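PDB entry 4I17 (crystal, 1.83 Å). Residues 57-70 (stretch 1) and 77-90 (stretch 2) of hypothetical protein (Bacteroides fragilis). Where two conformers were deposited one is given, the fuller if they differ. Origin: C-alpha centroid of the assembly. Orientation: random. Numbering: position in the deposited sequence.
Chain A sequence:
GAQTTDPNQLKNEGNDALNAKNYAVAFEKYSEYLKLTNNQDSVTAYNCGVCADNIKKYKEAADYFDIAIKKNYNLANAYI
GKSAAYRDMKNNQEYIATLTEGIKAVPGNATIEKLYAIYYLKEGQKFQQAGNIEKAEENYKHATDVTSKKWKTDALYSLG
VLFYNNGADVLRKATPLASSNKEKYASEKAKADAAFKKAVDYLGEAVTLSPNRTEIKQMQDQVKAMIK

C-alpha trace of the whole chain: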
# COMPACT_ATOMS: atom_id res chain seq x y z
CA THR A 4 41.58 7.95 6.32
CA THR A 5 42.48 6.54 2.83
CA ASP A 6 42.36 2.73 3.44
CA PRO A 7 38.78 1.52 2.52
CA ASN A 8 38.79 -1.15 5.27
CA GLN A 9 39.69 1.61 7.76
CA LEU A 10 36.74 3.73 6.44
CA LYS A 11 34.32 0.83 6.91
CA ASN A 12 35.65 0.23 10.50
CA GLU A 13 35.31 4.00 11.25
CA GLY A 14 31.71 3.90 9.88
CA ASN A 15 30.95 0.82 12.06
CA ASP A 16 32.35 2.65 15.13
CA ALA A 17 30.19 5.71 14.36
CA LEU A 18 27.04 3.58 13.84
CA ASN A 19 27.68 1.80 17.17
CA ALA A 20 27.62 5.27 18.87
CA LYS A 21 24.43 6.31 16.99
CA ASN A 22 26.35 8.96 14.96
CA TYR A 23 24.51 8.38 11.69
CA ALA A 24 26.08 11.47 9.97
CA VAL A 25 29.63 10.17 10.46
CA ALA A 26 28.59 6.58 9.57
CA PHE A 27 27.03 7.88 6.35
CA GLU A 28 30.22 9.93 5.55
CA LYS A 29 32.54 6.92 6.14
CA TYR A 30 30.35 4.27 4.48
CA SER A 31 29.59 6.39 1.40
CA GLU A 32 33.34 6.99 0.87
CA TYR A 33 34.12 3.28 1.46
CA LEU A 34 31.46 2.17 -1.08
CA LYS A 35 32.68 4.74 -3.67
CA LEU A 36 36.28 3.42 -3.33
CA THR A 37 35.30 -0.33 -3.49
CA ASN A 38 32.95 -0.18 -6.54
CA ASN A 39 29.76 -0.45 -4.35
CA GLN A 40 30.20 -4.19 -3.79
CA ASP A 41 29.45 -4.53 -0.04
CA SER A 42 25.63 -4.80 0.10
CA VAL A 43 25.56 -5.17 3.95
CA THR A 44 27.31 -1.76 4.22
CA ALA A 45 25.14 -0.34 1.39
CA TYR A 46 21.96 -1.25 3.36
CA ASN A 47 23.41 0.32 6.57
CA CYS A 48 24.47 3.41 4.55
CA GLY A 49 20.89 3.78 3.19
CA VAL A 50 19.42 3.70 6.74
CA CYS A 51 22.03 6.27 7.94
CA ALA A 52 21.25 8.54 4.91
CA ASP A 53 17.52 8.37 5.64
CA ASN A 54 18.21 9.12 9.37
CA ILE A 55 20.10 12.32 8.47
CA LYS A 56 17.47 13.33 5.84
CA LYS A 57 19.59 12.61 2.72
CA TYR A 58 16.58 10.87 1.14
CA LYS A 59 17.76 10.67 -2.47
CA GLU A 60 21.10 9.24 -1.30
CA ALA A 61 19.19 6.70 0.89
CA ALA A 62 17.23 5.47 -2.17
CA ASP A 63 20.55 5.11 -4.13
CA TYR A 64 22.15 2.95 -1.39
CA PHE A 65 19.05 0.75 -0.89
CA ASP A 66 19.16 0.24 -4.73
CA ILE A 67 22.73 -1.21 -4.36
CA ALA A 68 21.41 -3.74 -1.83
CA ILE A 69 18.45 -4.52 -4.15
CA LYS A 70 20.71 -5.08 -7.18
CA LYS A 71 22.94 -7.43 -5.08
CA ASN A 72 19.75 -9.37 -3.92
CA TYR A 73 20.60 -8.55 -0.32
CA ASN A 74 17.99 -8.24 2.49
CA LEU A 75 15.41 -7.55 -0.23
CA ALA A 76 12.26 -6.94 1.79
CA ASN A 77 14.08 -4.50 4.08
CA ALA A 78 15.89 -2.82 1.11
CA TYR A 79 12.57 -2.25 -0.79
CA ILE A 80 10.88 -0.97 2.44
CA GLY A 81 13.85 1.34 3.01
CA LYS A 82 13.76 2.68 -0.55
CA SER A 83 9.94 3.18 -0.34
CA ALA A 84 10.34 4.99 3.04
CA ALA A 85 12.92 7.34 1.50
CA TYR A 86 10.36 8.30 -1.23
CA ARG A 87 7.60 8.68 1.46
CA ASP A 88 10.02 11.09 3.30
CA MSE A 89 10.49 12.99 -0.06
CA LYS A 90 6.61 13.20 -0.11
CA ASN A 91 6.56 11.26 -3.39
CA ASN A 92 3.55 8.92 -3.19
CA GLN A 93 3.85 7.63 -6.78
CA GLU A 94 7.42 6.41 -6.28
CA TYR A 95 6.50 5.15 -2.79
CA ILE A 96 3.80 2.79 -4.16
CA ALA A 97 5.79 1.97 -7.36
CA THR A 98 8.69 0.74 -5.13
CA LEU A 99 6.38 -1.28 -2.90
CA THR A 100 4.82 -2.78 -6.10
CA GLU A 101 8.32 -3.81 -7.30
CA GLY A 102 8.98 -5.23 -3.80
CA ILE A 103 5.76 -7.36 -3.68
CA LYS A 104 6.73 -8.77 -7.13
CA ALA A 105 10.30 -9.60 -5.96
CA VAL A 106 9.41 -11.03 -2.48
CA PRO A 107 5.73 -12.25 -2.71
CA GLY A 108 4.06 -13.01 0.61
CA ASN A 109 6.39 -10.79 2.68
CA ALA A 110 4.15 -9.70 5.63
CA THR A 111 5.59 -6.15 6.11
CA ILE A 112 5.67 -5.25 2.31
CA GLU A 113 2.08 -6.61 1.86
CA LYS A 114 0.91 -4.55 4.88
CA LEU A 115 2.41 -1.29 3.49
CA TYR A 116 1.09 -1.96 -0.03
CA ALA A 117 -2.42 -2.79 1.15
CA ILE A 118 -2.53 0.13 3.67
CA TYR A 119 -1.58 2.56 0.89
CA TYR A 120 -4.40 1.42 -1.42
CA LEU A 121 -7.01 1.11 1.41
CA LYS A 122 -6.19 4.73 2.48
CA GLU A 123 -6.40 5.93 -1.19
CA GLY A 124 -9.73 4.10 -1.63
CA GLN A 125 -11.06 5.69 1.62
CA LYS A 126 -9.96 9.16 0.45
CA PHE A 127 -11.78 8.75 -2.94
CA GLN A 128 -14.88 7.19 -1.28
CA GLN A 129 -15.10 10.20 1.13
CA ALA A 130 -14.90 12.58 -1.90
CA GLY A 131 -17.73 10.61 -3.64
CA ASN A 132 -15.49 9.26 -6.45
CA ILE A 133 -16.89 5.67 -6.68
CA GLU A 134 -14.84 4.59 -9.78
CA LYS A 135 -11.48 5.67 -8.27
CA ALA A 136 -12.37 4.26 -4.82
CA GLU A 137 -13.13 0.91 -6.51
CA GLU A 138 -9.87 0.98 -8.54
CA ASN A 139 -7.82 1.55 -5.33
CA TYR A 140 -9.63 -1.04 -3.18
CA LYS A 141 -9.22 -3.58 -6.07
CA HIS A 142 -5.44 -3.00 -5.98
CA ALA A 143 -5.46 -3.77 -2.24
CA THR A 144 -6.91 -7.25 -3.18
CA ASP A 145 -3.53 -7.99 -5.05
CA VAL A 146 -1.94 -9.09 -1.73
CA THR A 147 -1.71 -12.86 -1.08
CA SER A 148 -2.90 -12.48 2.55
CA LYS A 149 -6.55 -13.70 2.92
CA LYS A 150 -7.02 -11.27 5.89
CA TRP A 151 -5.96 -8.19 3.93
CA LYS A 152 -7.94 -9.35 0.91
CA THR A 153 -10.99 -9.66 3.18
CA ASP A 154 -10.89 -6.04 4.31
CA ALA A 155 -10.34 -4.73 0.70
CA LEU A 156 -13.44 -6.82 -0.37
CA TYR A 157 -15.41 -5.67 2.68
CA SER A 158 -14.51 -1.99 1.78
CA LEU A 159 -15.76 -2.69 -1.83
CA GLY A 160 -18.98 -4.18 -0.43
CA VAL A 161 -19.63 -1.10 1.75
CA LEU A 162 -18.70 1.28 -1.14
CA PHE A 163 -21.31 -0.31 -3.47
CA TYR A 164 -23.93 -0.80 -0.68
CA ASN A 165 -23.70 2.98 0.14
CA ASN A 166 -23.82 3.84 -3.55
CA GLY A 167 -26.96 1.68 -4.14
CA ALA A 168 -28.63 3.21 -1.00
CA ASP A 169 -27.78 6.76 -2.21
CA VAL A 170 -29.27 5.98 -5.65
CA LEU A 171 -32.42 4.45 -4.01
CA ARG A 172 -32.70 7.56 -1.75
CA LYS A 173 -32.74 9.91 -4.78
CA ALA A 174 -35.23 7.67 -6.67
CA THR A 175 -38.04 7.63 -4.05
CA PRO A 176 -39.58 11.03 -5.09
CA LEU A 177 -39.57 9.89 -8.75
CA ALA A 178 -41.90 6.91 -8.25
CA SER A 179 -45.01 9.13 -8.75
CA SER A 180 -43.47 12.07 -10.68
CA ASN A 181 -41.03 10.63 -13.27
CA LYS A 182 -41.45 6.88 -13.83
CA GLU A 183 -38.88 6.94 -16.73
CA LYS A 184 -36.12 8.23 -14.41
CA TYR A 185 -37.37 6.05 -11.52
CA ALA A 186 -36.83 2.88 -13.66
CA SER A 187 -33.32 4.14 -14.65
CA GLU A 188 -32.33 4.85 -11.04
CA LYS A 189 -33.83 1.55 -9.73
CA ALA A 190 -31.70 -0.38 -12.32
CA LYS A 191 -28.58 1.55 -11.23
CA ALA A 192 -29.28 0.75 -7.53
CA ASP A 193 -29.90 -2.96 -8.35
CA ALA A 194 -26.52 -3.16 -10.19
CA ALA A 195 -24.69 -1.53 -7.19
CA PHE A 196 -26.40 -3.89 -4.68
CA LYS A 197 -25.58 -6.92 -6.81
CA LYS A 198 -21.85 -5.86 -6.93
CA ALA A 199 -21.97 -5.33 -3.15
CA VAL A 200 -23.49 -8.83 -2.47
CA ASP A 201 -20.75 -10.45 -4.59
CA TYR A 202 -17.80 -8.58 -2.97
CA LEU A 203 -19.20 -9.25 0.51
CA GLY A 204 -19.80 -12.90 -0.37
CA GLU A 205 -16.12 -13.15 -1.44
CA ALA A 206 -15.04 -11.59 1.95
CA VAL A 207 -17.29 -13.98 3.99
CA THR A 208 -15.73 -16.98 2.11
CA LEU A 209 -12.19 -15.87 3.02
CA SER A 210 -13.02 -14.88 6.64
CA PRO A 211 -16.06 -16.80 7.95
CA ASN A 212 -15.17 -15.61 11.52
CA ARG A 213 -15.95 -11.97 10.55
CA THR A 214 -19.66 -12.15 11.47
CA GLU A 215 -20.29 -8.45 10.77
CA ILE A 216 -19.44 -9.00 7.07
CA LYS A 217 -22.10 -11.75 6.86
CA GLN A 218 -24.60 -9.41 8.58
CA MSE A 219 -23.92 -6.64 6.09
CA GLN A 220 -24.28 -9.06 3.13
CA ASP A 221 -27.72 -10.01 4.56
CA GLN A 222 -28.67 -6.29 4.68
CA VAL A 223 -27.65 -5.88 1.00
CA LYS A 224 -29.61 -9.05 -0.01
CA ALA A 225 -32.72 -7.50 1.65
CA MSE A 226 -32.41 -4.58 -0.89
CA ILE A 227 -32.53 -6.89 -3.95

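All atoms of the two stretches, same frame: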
# COMPACT_ATOMS: atom_id res chain seq x y z
N LYS A 57 19.02 12.63 4.07
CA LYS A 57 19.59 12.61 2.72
C LYS A 57 18.78 11.54 1.98
O LYS A 57 19.25 10.42 1.75
CB LYS A 57 21.11 12.33 2.76
CG LYS A 57 21.91 13.36 3.58
CD LYS A 57 23.43 13.13 3.41
CE LYS A 57 24.30 14.09 4.20
NZ LYS A 57 24.12 15.50 3.78
N TYR A 58 17.51 11.86 1.71
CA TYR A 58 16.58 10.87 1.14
C TYR A 58 16.95 10.35 -0.21
O TYR A 58 16.78 9.14 -0.42
CB TYR A 58 15.14 11.37 1.13
CG TYR A 58 14.70 11.95 2.45
CD1 TYR A 58 14.73 11.19 3.61
CD2 TYR A 58 14.20 13.25 2.53
CE1 TYR A 58 14.35 11.73 4.84
CE2 TYR A 58 13.83 13.80 3.75
CZ TYR A 58 13.86 13.02 4.89
OH TYR A 58 13.44 13.54 6.08
N LYS A 59 17.45 11.20 -1.14
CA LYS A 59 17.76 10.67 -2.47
C LYS A 59 18.94 9.71 -2.40
O LYS A 59 18.95 8.68 -3.10
CB LYS A 59 18.03 11.82 -3.49
CG LYS A 59 18.34 11.36 -4.92
CD LYS A 59 17.16 10.63 -5.61
CE LYS A 59 17.51 10.08 -6.98
NZ LYS A 59 18.36 8.87 -6.89
N GLU A 60 19.92 10.05 -1.54
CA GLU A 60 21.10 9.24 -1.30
C GLU A 60 20.66 7.89 -0.71
O GLU A 60 21.14 6.84 -1.14
CB GLU A 60 22.08 10.01 -0.40
CG GLU A 60 22.50 11.36 -1.00
CD GLU A 60 21.73 12.64 -0.67
OE1 GLU A 60 20.47 12.64 -0.63
OE2 GLU A 60 22.41 13.68 -0.52
N ALA A 61 19.70 7.92 0.26
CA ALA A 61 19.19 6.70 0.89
C ALA A 61 18.66 5.73 -0.19
O ALA A 61 19.08 4.55 -0.25
CB ALA A 61 18.09 7.05 1.89
N ALA A 62 17.82 6.25 -1.10
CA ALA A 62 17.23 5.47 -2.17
C ALA A 62 18.34 4.85 -3.05
O ALA A 62 18.27 3.67 -3.37
CB ALA A 62 16.29 6.34 -3.01
N ASP A 63 19.41 5.60 -3.33
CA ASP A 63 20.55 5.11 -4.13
C ASP A 63 21.26 3.93 -3.43
O ASP A 63 21.59 2.95 -4.08
CB ASP A 63 21.58 6.23 -4.43
CG ASP A 63 21.08 7.26 -5.46
OD1 ASP A 63 20.24 6.89 -6.30
OD2 ASP A 63 21.52 8.42 -5.41
N TYR A 64 21.50 4.03 -2.12
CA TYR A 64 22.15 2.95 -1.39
C TYR A 64 21.23 1.74 -1.24
O TYR A 64 21.70 0.61 -1.44
CB TYR A 64 22.70 3.41 -0.03
CG TYR A 64 23.89 4.31 -0.27
CD1 TYR A 64 25.07 3.79 -0.78
CD2 TYR A 64 23.79 5.69 -0.10
CE1 TYR A 64 26.14 4.63 -1.12
CE2 TYR A 64 24.86 6.53 -0.42
CZ TYR A 64 26.02 6.00 -0.93
OH TYR A 64 27.05 6.85 -1.25
N PHE A 65 19.94 1.93 -0.95
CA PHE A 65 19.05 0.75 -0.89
C PHE A 65 19.01 0.05 -2.27
O PHE A 65 18.92 -1.17 -2.32
CB PHE A 65 17.66 1.14 -0.43
CG PHE A 65 17.60 1.58 1.02
CD1 PHE A 65 18.01 0.71 2.04
CD2 PHE A 65 17.10 2.83 1.37
CE1 PHE A 65 17.89 1.09 3.38
CE2 PHE A 65 16.98 3.21 2.71
CZ PHE A 65 17.36 2.32 3.70
N ASP A 66 19.14 0.81 -3.37
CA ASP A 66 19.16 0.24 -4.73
C ASP A 66 20.36 -0.71 -4.92
O ASP A 66 20.24 -1.71 -5.63
CB ASP A 66 19.22 1.36 -5.77
CG ASP A 66 17.92 1.71 -6.47
OD1 ASP A 66 17.11 0.78 -6.72
OD2 ASP A 66 17.76 2.88 -6.88
N ILE A 67 21.51 -0.39 -4.30
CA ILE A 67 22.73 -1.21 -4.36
C ILE A 67 22.41 -2.54 -3.71
O ILE A 67 22.67 -3.59 -4.30
CB ILE A 67 23.98 -0.53 -3.73
CG1 ILE A 67 24.38 0.75 -4.52
CG2 ILE A 67 25.17 -1.51 -3.65
CD1 ILE A 67 25.47 1.62 -3.82
N ALA A 68 21.81 -2.51 -2.52
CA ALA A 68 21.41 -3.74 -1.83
C ALA A 68 20.43 -4.53 -2.68
O ALA A 68 20.57 -5.75 -2.81
CB ALA A 68 20.80 -3.41 -0.46
N ILE A 69 19.44 -3.84 -3.32
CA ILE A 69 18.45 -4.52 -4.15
C ILE A 69 19.14 -5.21 -5.33
O ILE A 69 18.84 -6.37 -5.59
CB ILE A 69 17.34 -3.55 -4.62
CG1 ILE A 69 16.54 -3.05 -3.41
CG2 ILE A 69 16.40 -4.23 -5.67
CD1 ILE A 69 15.54 -1.87 -3.71
N LYS A 70 20.05 -4.50 -6.01
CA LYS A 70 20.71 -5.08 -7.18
C LYS A 70 21.63 -6.25 -6.79
O LYS A 70 21.84 -7.14 -7.61
CB LYS A 70 21.47 -4.00 -7.95
CG LYS A 70 20.55 -3.14 -8.80
CD LYS A 70 21.31 -2.00 -9.46
CE LYS A 70 20.39 -1.05 -10.18
NZ LYS A 70 21.13 0.15 -10.66
N ASN A 77 13.66 -5.69 3.35
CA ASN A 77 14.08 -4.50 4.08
C ASN A 77 14.61 -3.41 3.15
O ASN A 77 14.38 -2.23 3.42
CB ASN A 77 15.14 -4.87 5.11
CG ASN A 77 14.52 -5.56 6.30
OD1 ASN A 77 13.40 -5.25 6.71
ND2 ASN A 77 15.18 -6.57 6.81
N ALA A 78 15.33 -3.79 2.07
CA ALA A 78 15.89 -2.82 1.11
C ALA A 78 14.76 -2.14 0.32
O ALA A 78 14.81 -0.92 0.13
CB ALA A 78 16.87 -3.51 0.16
N TYR A 79 13.72 -2.89 -0.11
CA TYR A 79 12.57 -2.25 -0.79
C TYR A 79 11.80 -1.35 0.16
O TYR A 79 11.36 -0.29 -0.26
CB TYR A 79 11.60 -3.29 -1.37
CG TYR A 79 12.05 -3.80 -2.72
CD1 TYR A 79 11.95 -3.00 -3.86
CD2 TYR A 79 12.59 -5.07 -2.86
CE1 TYR A 79 12.37 -3.47 -5.11
CE2 TYR A 79 12.98 -5.56 -4.10
CZ TYR A 79 12.88 -4.76 -5.22
OH TYR A 79 13.27 -5.23 -6.44
N ILE A 80 11.62 -1.76 1.44
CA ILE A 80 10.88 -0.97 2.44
C ILE A 80 11.65 0.31 2.69
O ILE A 80 11.05 1.39 2.72
CB ILE A 80 10.62 -1.78 3.73
CG1 ILE A 80 9.59 -2.89 3.48
CG2 ILE A 80 10.18 -0.86 4.91
CD1 ILE A 80 9.63 -4.01 4.54
N GLY A 81 12.97 0.19 2.81
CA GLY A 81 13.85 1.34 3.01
C GLY A 81 13.77 2.33 1.86
O GLY A 81 13.68 3.53 2.09
N LYS A 82 13.83 1.83 0.63
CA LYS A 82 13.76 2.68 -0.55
C LYS A 82 12.39 3.37 -0.60
O LYS A 82 12.34 4.57 -0.85
CB LYS A 82 13.99 1.85 -1.83
CG LYS A 82 14.16 2.74 -3.04
CD LYS A 82 14.51 1.91 -4.26
CE LYS A 82 14.57 2.78 -5.48
NZ LYS A 82 14.61 1.96 -6.71
N SER A 83 11.30 2.61 -0.35
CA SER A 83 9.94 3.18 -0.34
C SER A 83 9.84 4.28 0.71
O SER A 83 9.31 5.35 0.43
CB SER A 83 8.89 2.10 -0.10
OG SER A 83 8.78 1.75 1.27
N ALA A 84 10.38 4.02 1.94
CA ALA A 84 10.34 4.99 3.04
C ALA A 84 11.05 6.28 2.67
O ALA A 84 10.62 7.36 3.08
CB ALA A 84 10.94 4.40 4.31
N ALA A 85 12.17 6.17 1.93
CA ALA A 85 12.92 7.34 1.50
C ALA A 85 12.05 8.20 0.58
O ALA A 85 12.01 9.41 0.74
CB ALA A 85 14.20 6.91 0.78
N TYR A 86 11.27 7.56 -0.33
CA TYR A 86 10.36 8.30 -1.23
C TYR A 86 9.17 8.90 -0.47
O TYR A 86 8.78 10.01 -0.79
CB TYR A 86 9.93 7.41 -2.39
CG TYR A 86 11.00 7.38 -3.45
CD1 TYR A 86 11.29 8.51 -4.20
CD2 TYR A 86 11.72 6.22 -3.71
CE1 TYR A 86 12.27 8.49 -5.20
CE2 TYR A 86 12.73 6.20 -4.68
CZ TYR A 86 12.98 7.33 -5.43
OH TYR A 86 13.92 7.29 -6.43
N ARG A 87 8.66 8.19 0.57
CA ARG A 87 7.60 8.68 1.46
C ARG A 87 8.11 9.97 2.15
O ARG A 87 7.40 10.97 2.22
CB ARG A 87 7.27 7.59 2.49
CG ARG A 87 6.02 7.85 3.35
CD ARG A 87 5.68 6.67 4.27
NE ARG A 87 6.74 6.40 5.24
CZ ARG A 87 7.15 5.18 5.60
NH1 ARG A 87 6.55 4.10 5.11
NH2 ARG A 87 8.14 5.04 6.47
N ASP A 88 9.36 9.95 2.62
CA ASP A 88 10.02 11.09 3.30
C ASP A 88 10.24 12.27 2.31
O ASP A 88 10.20 13.43 2.73
CB ASP A 88 11.33 10.64 3.92
CG ASP A 88 11.21 9.71 5.11
OD1 ASP A 88 10.18 9.78 5.81
OD2 ASP A 88 12.18 8.96 5.39
N MSE A 89 10.41 11.97 1.01
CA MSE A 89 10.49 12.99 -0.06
C MSE A 89 9.10 13.45 -0.49
O MSE A 89 8.99 14.26 -1.43
CB MSE A 89 11.23 12.45 -1.29
CG MSE A 89 12.74 12.46 -1.13
SE MSE A 89 13.59 11.66 -2.70
CE MSE A 89 13.92 9.80 -2.14
N LYS A 90 8.03 12.91 0.16
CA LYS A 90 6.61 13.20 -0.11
C LYS A 90 6.29 12.87 -1.58
O LYS A 90 5.63 13.63 -2.30
CB LYS A 90 6.23 14.65 0.28
CG LYS A 90 6.69 15.00 1.70
CD LYS A 90 5.88 16.10 2.35
CE LYS A 90 5.87 15.95 3.86
NZ LYS A 90 7.22 16.16 4.47

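Antiparallel helical hairpins often combine a single charged clasp with close packing of small residues against large ones, and this pair illustrates the principle. The helices run at 164° with axes 8.5 Å apart, burying 750 Å² in total. The polar clasp is a salt bridge in which Lys 82 NZ donates a hydrogen bond to Asp 66 OD1 at 2.8 Å. All four chi angles of Lys 82 are t, so its extended chain reaches the carboxylate while its methylenes lie among Ala 62, Phe 65, Asp 66 and Ile 69; a long aliphatic stem with a charged tip serves both tasks.

Around this clasp, three CH-pi contacts pair a ring face with a carbon. Gly 81 CA lies 3.8 Å from the centroid of the Phe 65 ring and 3.7 Å from Phe 65 CZ, and glycine is apt here: a CB built in ideal geometry would point toward the ring and clash with Phe 65 CZ. Towards one end, Asp 88 CB covers the Tyr 58 ring; towards the other, Ile 69 CD1 covers that of Tyr 79.

Alanines permit the close approach. Ala 61 CB meets Ala 85 CB at 4.0 Å, as Ala 68 CB does Ala 78 CB, and the Ala 62 and Lys 82 CA atoms are 4.7 Å apart. Selenomethionine Met 89 extends the apolar seam, its CG 3.5 Å from Tyr 58 CB.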